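Local structure of putative monooxygenase Rv0793 (Mycobacterium tuberculosis, 1Y0H) at residues Thr31-Glu36 / Asp66-Ser71. The protein is a putative homodimeric monooxygenase that might take part in antibiotic biosynthesis or scavenge reactive oxygen species. Sequence-based numbering, arbitrary orientation. Where two conformers were deposited one is given.
Sequences TPTRAE and DEHRGS. With ACT (acetate ion), chain C.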
loop_
_atom_site.group_PDB
_atom_site.type_symbol
_atom_site.label_atom_id
_atom_site.label_comp_id
_atom_site.label_asym_id
_atom_site.label_seq_id
_atom_site.Cartn_x
_atom_site.Cartn_y
_atom_site.Cartn_z
ATOM N N THR A 31 -17.724 -1.188 4.824
ATOM C CA THR A 31 -18.521 -0.388 5.765
ATOM C C THR A 31 -18.192 -0.638 7.262
ATOM O O THR A 31 -17.870 0.320 7.975
ATOM C CB THR A 31 -20.020 -0.469 5.441
ATOM O OG1 THR A 31 -20.252 0.323 4.274
ATOM C CG2 THR A 31 -20.862 0.083 6.578
ATOM N N PRO A 32 -18.258 -1.909 7.727
ATOM C CA PRO A 32 -17.939 -2.154 9.144
ATOM C C PRO A 32 -16.497 -1.815 9.517
ATOM O O PRO A 32 -16.261 -1.364 10.641
ATOM C CB PRO A 32 -18.200 -3.651 9.327
ATOM C CG PRO A 32 -18.216 -4.236 7.941
ATOM C CD PRO A 32 -18.649 -3.143 7.025
ATOM N N THR A 33 -15.545 -2.002 8.601
ATOM C CA THR A 33 -14.159 -1.664 8.928
ATOM C C THR A 33 -13.958 -0.158 8.994
ATOM O O THR A 33 -13.362 0.335 9.942
ATOM C CB THR A 33 -13.135 -2.289 7.973
ATOM O OG1 THR A 33 -13.355 -3.711 7.912
ATOM C CG2 THR A 33 -11.723 -2.002 8.505
ATOM N N ARG A 34 -14.470 0.581 8.013
ATOM C CA ARG A 34 -14.356 2.047 8.065
ATOM C C ARG A 34 -15.049 2.614 9.304
ATOM O O ARG A 34 -14.655 3.669 9.790
ATOM C CB ARG A 34 -14.910 2.714 6.800
ATOM C CG ARG A 34 -14.010 2.536 5.590
ATOM C CD ARG A 34 -14.607 3.234 4.373
ATOM N NE ARG A 34 -13.832 2.945 3.174
ATOM C CZ ARG A 34 -14.264 3.118 1.931
ATOM N NH1 ARG A 34 -15.482 3.599 1.691
ATOM N NH2 ARG A 34 -13.460 2.819 0.921
ATOM N N ALA A 35 -16.069 1.906 9.798
ATOM C CA ALA A 35 -16.836 2.331 10.980
ATOM C C ALA A 35 -16.103 2.112 12.305
ATOM O O ALA A 35 -16.491 2.690 13.326
ATOM C CB ALA A 35 -18.206 1.662 11.012
ATOM N N GLU A 36 -15.065 1.277 12.283
ATOM C CA GLU A 36 -14.215 1.069 13.463
ATOM C C GLU A 36 -13.606 2.384 13.945
ATOM O O GLU A 36 -13.013 3.133 13.157
ATOM C CB GLU A 36 -13.095 0.065 13.159
ATOM C CG GLU A 36 -13.554 -1.368 12.858
ATOM C CD GLU A 36 -12.438 -2.268 12.301
ATOM O OE1 GLU A 36 -11.240 -1.915 12.417
ATOM O OE2 GLU A 36 -12.753 -3.344 11.735
ATOM N N ASP A 66 -5.377 -4.917 16.080
ATOM C CA ASP A 66 -5.721 -6.123 16.805
ATOM C C ASP A 66 -7.227 -6.221 16.997
ATOM O O ASP A 66 -7.804 -7.294 16.829
ATOM C CB ASP A 66 -4.971 -6.166 18.136
ATOM C CG ASP A 66 -3.469 -6.277 17.938
ATOM O OD1 ASP A 66 -3.047 -6.701 16.840
ATOM O OD2 ASP A 66 -2.699 -5.935 18.871
ATOM N N GLU A 67 -7.867 -5.098 17.309
ATOM C CA GLU A 67 -9.338 -5.074 17.432
ATOM C C GLU A 67 -10.004 -5.472 16.111
ATOM O O GLU A 67 -10.980 -6.229 16.097
ATOM C CB GLU A 67 -9.819 -3.697 17.902
ATOM C CG GLU A 67 -9.315 -3.265 19.273
ATOM C CD GLU A 67 -10.103 -3.853 20.442
ATOM O OE1 GLU A 67 -9.914 -3.361 21.576
ATOM O OE2 GLU A 67 -10.910 -4.791 20.243
ATOM N N HIS A 68 -9.454 -4.989 15.001
ATOM C CA HIS A 68 -9.988 -5.296 13.673
ATOM C C HIS A 68 -9.939 -6.800 13.418
ATOM O O HIS A 68 -10.897 -7.391 12.925
ATOM C CB HIS A 68 -9.175 -4.540 12.617
ATOM C CG HIS A 68 -9.489 -4.935 11.208
ATOM N ND1 HIS A 68 -10.734 -4.756 10.645
ATOM C CD2 HIS A 68 -8.715 -5.487 10.243
ATOM C CE1 HIS A 68 -10.714 -5.182 9.393
ATOM N NE2 HIS A 68 -9.500 -5.629 9.125
ATOM N N ARG A 69 -8.798 -7.389 13.747
ATOM C CA ARG A 69 -8.553 -8.804 13.516
ATOM C C ARG A 69 -9.384 -9.722 14.408
ATOM O O ARG A 69 -9.420 -10.929 14.172
ATOM C CB ARG A 69 -7.068 -9.096 13.675
ATOM C CG ARG A 69 -6.244 -8.558 12.530
ATOM C CD ARG A 69 -4.770 -8.680 12.845
ATOM N NE ARG A 69 -3.984 -8.468 11.642
ATOM C CZ ARG A 69 -2.655 -8.465 11.589
ATOM N NH1 ARG A 69 -1.934 -8.645 12.683
ATOM N NH2 ARG A 69 -2.056 -8.275 10.421
ATOM N N GLY A 70 -10.028 -9.158 15.433
ATOM C CA GLY A 70 -10.935 -9.921 16.296
ATOM C C GLY A 70 -12.414 -9.699 16.019
ATOM O O GLY A 70 -13.280 -10.286 16.691
ATOM N N SER A 71 -12.701 -8.852 15.039
ATOM C CA SER A 71 -14.063 -8.402 14.746
ATOM C C SER A 71 -14.890 -9.461 14.017
ATOM O O SER A 71 -14.328 -10.319 13.325
ATOM C CB SER A 71 -14.026 -7.126 13.912
ATOM O OG SER A 71 -13.565 -7.400 12.601
HETATM C C ACT C . -8.565 -7.266 5.852
HETATM O O ACT C . -9.215 -6.434 6.518
HETATM O OXT ACT C . -7.326 -7.322 6.057
HETATM C CH3 ACT C . -9.249 -8.142 4.851
#
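Glu-36, just past helix 19-35, and His-68, in the last turn of helix 62-69, are joined by a His-carboxylate hydrogen bond on the helical side of the ferredoxin-like alpha+beta sandwich. His-68 ND1 donates to Glu-36 OE2 over 2.7 Å, with an N-H...O angle of 166°. The acceptor lies in the imidazole plane and offers its syn lone pair, although carboxylate and ring planes are turned 46° apart. His-73 NE2 also bonds to OE2, so two histidines grip one oxygen.

The tight part is the buried imidazole. Its CG stands anti to the backbone N (chi1 171°), which carries the ring into the gap between the helices. There Thr-33 meets His-68 CE1 with both branches: OG1 at 3.4 Å, near the ring plane, and CG2 at 3.5 Å. That hydroxyl is hydrogen-bonded to Met-29 O, while Tyr-59 and Tyr-74 pack against the ring. By contrast, Glu-67 starts toward 31-36 but its exposed carboxylate turns away.

At the far end of the ring, His-68 NE2 donates to acetate O at 2.7 Å; Tyr-42 OH also bonds this ion, probably acquired during crystallisation. Ser-71, N-cap of helix 72-78 through Tyr-74 N, donates OG to His-68 O at 2.7 Å.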